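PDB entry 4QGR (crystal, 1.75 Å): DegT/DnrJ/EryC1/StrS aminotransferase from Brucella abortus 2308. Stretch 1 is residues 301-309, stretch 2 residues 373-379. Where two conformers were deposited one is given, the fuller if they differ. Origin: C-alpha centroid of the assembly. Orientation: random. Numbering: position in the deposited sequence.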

ATOM      1  N   GLU A 301     -31.406  -6.324 -12.415  1.00 17.11           N
ATOM      2  CA  GLU A 301     -32.107  -7.092 -11.400  1.00 18.45           C
ATOM      3  C   GLU A 301     -33.066  -8.033 -12.084  1.00 18.07           C
ATOM      4  O   GLU A 301     -33.719  -7.666 -13.042  1.00 19.24           O
ATOM      5  CB  GLU A 301     -32.858  -6.206 -10.411  1.00 20.21           C
ATOM      6  CG  GLU A 301     -31.983  -5.226  -9.662  1.00 20.38           C
ATOM      7  CD  GLU A 301     -32.791  -4.146  -8.967  1.00 22.31           C
ATOM      8  OE1 GLU A 301     -33.868  -4.455  -8.455  1.00 23.80           O
ATOM      9  OE2 GLU A 301     -32.349  -2.999  -8.944  1.00 23.10           O
ATOM     10  N   SER A 302     -33.165  -9.248 -11.581  1.00 18.71           N
ATOM     11  CA  SER A 302     -34.009 -10.270 -12.179  1.00 19.12           C
ATOM     12  C   SER A 302     -34.795 -11.056 -11.149  1.00 19.67           C
ATOM     13  O   SER A 302     -34.282 -11.334 -10.078  1.00 19.48           O
ATOM     14  CB  SER A 302     -33.119 -11.243 -12.956  1.00 19.34           C
ATOM     15  OG  SER A 302     -33.863 -12.294 -13.523  1.00 20.09           O
ATOM     16  N   GLU A 303     -36.044 -11.416 -11.490  1.00 20.60           N
ATOM     17  CA  GLU A 303     -36.761 -12.500 -10.797  1.00 21.76           C
ATOM     18  C   GLU A 303     -35.927 -13.775 -10.960  1.00 21.87           C
ATOM     19  O   GLU A 303     -35.240 -13.926 -11.973  1.00 22.35           O
ATOM     20  CB  GLU A 303     -38.161 -12.728 -11.390  1.00 22.73           C
ATOM     21  N   ASN A 304     -35.990 -14.673  -9.968  1.00 22.71           N
ATOM     22  CA  ASN A 304     -35.205 -15.903  -9.978  0.50 22.66           C
ATOM     23  C   ASN A 304     -33.766 -15.666 -10.433  1.00 21.78           C
ATOM     24  O   ASN A 304     -33.285 -16.324 -11.379  1.00 21.89           O
ATOM     25  CB  ASN A 304     -35.902 -16.928 -10.859  0.50 23.94           C
ATOM     26  CG  ASN A 304     -37.317 -17.215 -10.390  0.50 25.41           C
ATOM     27  OD1 ASN A 304     -38.278 -17.053 -11.139  0.50 26.71           O
ATOM     28  ND2 ASN A 304     -37.450 -17.618  -9.129  0.50 25.83           N
ATOM     29  N   ARG A 305     -33.095 -14.731  -9.772  1.00 19.99           N
ATOM     30  CA  ARG A 305     -31.737 -14.369 -10.152  1.00 18.88           C
ATOM     31  C   ARG A 305     -30.787 -15.567 -10.052  1.00 18.82           C
ATOM     32  O   ARG A 305     -29.911 -15.727 -10.906  1.00 18.11           O
ATOM     33  CB  ARG A 305     -31.219 -13.214  -9.261  1.00 18.26           C
ATOM     34  CG  ARG A 305     -29.897 -12.603  -9.667  1.00 17.12           C
ATOM     35  CD  ARG A 305     -28.667 -13.373  -9.157  1.00 17.57           C
ATOM     36  NE  ARG A 305     -28.843 -13.901  -7.797  1.00 17.26           N
ATOM     37  CZ  ARG A 305     -28.803 -13.188  -6.679  1.00 17.74           C
ATOM     38  NH1 ARG A 305     -28.620 -11.882  -6.706  1.00 16.51           N
ATOM     39  NH2 ARG A 305     -28.994 -13.798  -5.521  1.00 18.83           N
ATOM     40  N   ASP A 306     -30.948 -16.419  -9.042  1.00 18.81           N
ATOM     41  CA  ASP A 306     -30.031 -17.576  -8.929  1.00 19.80           C
ATOM     42  C   ASP A 306     -30.197 -18.509 -10.138  1.00 19.71           C
ATOM     43  O   ASP A 306     -29.208 -19.035 -10.684  1.00 20.13           O
ATOM     44  CB  ASP A 306     -30.260 -18.340  -7.639  1.00 20.52           C
ATOM     45  CG  ASP A 306     -29.707 -17.610  -6.425  1.00 21.44           C
ATOM     46  OD1 ASP A 306     -28.982 -16.610  -6.581  1.00 20.69           O
ATOM     47  OD2 ASP A 306     -30.010 -18.056  -5.310  1.00 21.76           O
ATOM     48  N   GLY A 307     -31.447 -18.709 -10.533  1.00 20.40           N
ATOM     49  CA  GLY A 307     -31.791 -19.485 -11.750  1.00 20.38           C
ATOM     50  C   GLY A 307     -31.163 -18.910 -13.014  1.00 20.10           C
ATOM     51  O   GLY A 307     -30.642 -19.644 -13.868  1.00 19.68           O
ATOM     52  N   LEU A 308     -31.264 -17.590 -13.163  1.00 19.25           N
ATOM     53  CA  LEU A 308     -30.688 -16.891 -14.307  1.00 18.91           C
ATOM     54  C   LEU A 308     -29.191 -17.060 -14.357  1.00 18.19           C
ATOM     55  O   LEU A 308     -28.628 -17.418 -15.403  1.00 18.15           O
ATOM     56  CB  LEU A 308     -31.047 -15.404 -14.281  1.00 18.57           C
ATOM     57  CG  LEU A 308     -30.443 -14.579 -15.399  1.00 18.16           C
ATOM     58  CD1 LEU A 308     -30.859 -15.169 -16.712  1.00 19.11           C
ATOM     59  CD2 LEU A 308     -30.834 -13.132 -15.337  1.00 18.20           C
ATOM     60  N   LYS A 309     -28.531 -16.816 -13.226  1.00 17.49           N
ATOM     61  CA  LYS A 309     -27.076 -16.912 -13.199  1.00 17.54           C
ATOM     62  C   LYS A 309     -26.590 -18.333 -13.571  1.00 17.38           C
ATOM     63  O   LYS A 309     -25.594 -18.504 -14.288  1.00 18.03           O
ATOM     64  CB  LYS A 309     -26.605 -16.538 -11.815  1.00 17.47           C
ATOM     65  CG  LYS A 309     -25.123 -16.646 -11.554  1.00 17.64           C
ATOM     66  CD  LYS A 309     -24.820 -16.023 -10.209  1.00 17.86           C
ATOM     67  CE  LYS A 309     -23.355 -15.740 -10.042  1.00 18.79           C
ATOM     68  NZ  LYS A 309     -22.515 -16.933 -10.104  1.00 19.44           N
ATOM     69  N   VAL A 373     -30.033 -15.601 -23.974  1.00 22.78           N
ATOM     70  CA  VAL A 373     -30.192 -16.527 -22.874  1.00 23.09           C
ATOM     71  C   VAL A 373     -31.075 -15.897 -21.817  1.00 22.89           C
ATOM     72  O   VAL A 373     -31.949 -16.577 -21.245  1.00 22.57           O
ATOM     73  CB  VAL A 373     -28.819 -16.950 -22.288  1.00 23.76           C
ATOM     74  CG1 VAL A 373     -29.003 -17.780 -21.024  1.00 24.46           C
ATOM     75  CG2 VAL A 373     -28.023 -17.731 -23.310  1.00 23.96           C
ATOM     76  N   ILE A 374     -30.878 -14.594 -21.570  1.00 22.16           N
ATOM     77  CA  ILE A 374     -31.652 -13.901 -20.558  1.00 22.06           C
ATOM     78  C   ILE A 374     -33.142 -13.841 -20.973  1.00 23.70           C
ATOM     79  O   ILE A 374     -34.029 -14.150 -20.170  1.00 24.21           O
ATOM     80  CB  ILE A 374     -31.086 -12.488 -20.278  1.00 21.28           C
ATOM     81  CG1 ILE A 374     -29.670 -12.601 -19.702  1.00 20.86           C
ATOM     82  CG2 ILE A 374     -31.991 -11.709 -19.315  1.00 21.82           C
ATOM     83  CD1 ILE A 374     -28.928 -11.296 -19.561  1.00 19.59           C
ATOM     84  N   ARG A 375     -33.402 -13.471 -22.219  1.00 23.86           N
ATOM     85  CA  ARG A 375     -34.768 -13.385 -22.731  1.00 25.99           C
ATOM     86  C   ARG A 375     -35.440 -14.778 -22.687  1.00 26.87           C
ATOM     87  O   ARG A 375     -36.603 -14.927 -22.270  1.00 27.32           O
ATOM     88  CB  ARG A 375     -34.769 -12.828 -24.159  1.00 26.78           C
ATOM     89  CG  ARG A 375     -34.309 -11.369 -24.256  1.00 27.67           C
ATOM     90  CD  ARG A 375     -34.512 -10.811 -25.653  1.00 28.80           C
ATOM     91  NE  ARG A 375     -35.948 -10.696 -25.884  1.00 30.84           N
ATOM     92  CZ  ARG A 375     -36.702  -9.711 -25.406  1.00 31.23           C
ATOM     93  NH1 ARG A 375     -36.166  -8.713 -24.706  1.00 31.35           N
ATOM     94  NH2 ARG A 375     -37.997  -9.717 -25.615  1.00 34.59           N
ATOM     95  N   GLY A 376     -34.675 -15.799 -23.076  1.00 27.11           N
ATOM     96  CA  GLY A 376     -35.170 -17.167 -23.092  1.00 27.35           C
ATOM     97  C   GLY A 376     -35.519 -17.648 -21.700  1.00 27.43           C
ATOM     98  O   GLY A 376     -36.544 -18.288 -21.505  1.00 27.11           O
ATOM     99  N   PHE A 377     -34.657 -17.352 -20.722  1.00 26.85           N
ATOM    100  CA  PHE A 377     -34.923 -17.675 -19.327  1.00 26.97           C
ATOM    101  C   PHE A 377     -36.253 -17.108 -18.873  1.00 27.68           C
ATOM    102  O   PHE A 377     -36.981 -17.763 -18.130  1.00 28.00           O
ATOM    103  CB  PHE A 377     -33.817 -17.120 -18.400  1.00 26.14           C
ATOM    104  CG  PHE A 377     -34.007 -17.486 -16.944  1.00 26.42           C
ATOM    105  CD1 PHE A 377     -33.709 -18.770 -16.486  1.00 26.47           C
ATOM    106  CD2 PHE A 377     -34.510 -16.559 -16.039  1.00 26.67           C
ATOM    107  CE1 PHE A 377     -33.899 -19.100 -15.159  1.00 26.40           C
ATOM    108  CE2 PHE A 377     -34.686 -16.887 -14.697  1.00 26.65           C
ATOM    109  CZ  PHE A 377     -34.388 -18.165 -14.265  1.00 26.53           C
ATOM    110  N   HIS A 378     -36.567 -15.881 -19.315  1.00 27.73           N
ATOM    111  CA  HIS A 378     -37.773 -15.207 -18.910  1.00 29.38           C
ATOM    112  C   HIS A 378     -38.958 -15.465 -19.860  1.00 32.49           C
ATOM    113  O   HIS A 378     -39.921 -14.719 -19.881  1.00 33.43           O
ATOM    114  CB  HIS A 378     -37.477 -13.715 -18.719  1.00 28.13           C
ATOM    115  CG  HIS A 378     -36.700 -13.434 -17.479  1.00 26.30           C
ATOM    116  ND1 HIS A 378     -37.183 -13.741 -16.227  1.00 25.85           N
ATOM    117  CD2 HIS A 378     -35.471 -12.899 -17.290  1.00 24.88           C
ATOM    118  CE1 HIS A 378     -36.287 -13.410 -15.319  1.00 25.83           C
ATOM    119  NE2 HIS A 378     -35.243 -12.885 -15.936  1.00 24.37           N
ATOM    120  N   GLY A 379     -38.868 -16.531 -20.641  1.00 35.66           N
ATOM    121  CA  GLY A 379     -40.013 -17.025 -21.400  1.00 39.05           C
ATOM    122  C   GLY A 379     -40.245 -16.344 -22.728  1.00 42.23           C
ATOM    123  O   GLY A 379     -41.293 -16.567 -23.325  1.00 44.81           O
TER

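The most unusual feature of this contact is a short polar relay: His378 NE2 donates a hydrogen bond to Ser302 OG at 2.8 Å, and Ser302 OG in turn donates to the carbonyl oxygen of the next residue, Glu303 O, at 2.6 Å. One hydroxyl thus accepts from an imidazole across the contact and gives its own proton to the backbone of its own stretch. Serine suits this place because its small side chain carries both donor and acceptor capacity on a single atom, so that a buried hydroxyl is left with partners on both counts. Its CA-to-CB bond points toward the other stretch, and chi1 is t.

Histidine brings the complementary shape. His378 leaves its backbone sideways, with chi1 in the m well, yet the end of its ring comes nearer to stretch 1. The imidazole meets its polar neighbours with its edge: Ser302 OG lies near the ring plane, as an in-plane N-H requires, and so does Glu303 O, 3.5 Å from His378 CE1. That carbon, set between two nitrogens, is the most polarized of the ring carbons, so a carbonyl oxygen is a reasonable neighbour for it.

The backbones that hold these groups are two helical segments joined to loops. Helix 305-309 begins just after Asn304, while helix 373-377 is ending as it reaches the contact, and His378 is the first residue after it to leave helical phi/psi. The axes approach to 10.6 Å, with 135° between their N-to-C directions, so the segments run in broadly opposing senses but well away from strictly antiparallel. The backbones come much nearer at Leu308 and Phe377, whose CA atoms are 6.6 Å apart.

Here the apolar part of the contact is built. Phe377 points toward stretch 1 and lays its ring against the first turn of the helix. Leu308 N sits over one face, 3.4 Å from Phe377 CZ, but this amide is already engaged in the helix, donating to Asn304 O at 3.0 Å. Leu308 CB also lies over the face, 4.2 Å from the centroid of the Phe377 ring and 20° off its normal, a CH-pi contact that a flat aromatic surface accommodates well. Farther along the leucine, Leu308 CD1 reaches Phe377 CG at 3.9 Å and Ile374 CG1 at 4.1 Å. The one methyl, Leu308 CD1, thus touches both the aromatic ring and the isoleucine one helical turn earlier, burying hydrocarbon against hydrocarbon.

Gly307 makes this close approach possible. Its carbonyl carbon, Gly307 C, lies 3.5 Å from Phe377 CE1, and a CB placed on Gly307 would point toward the other stretch and stand only 2.9 Å from Phe377 CZ, a clash. The absent side chain leaves room for the ring. Asn304 completes the surroundings, with Asn304 CB 3.9 Å from Phe377 CZ; although it occupies the N-cap position, its side chain makes no capping bond.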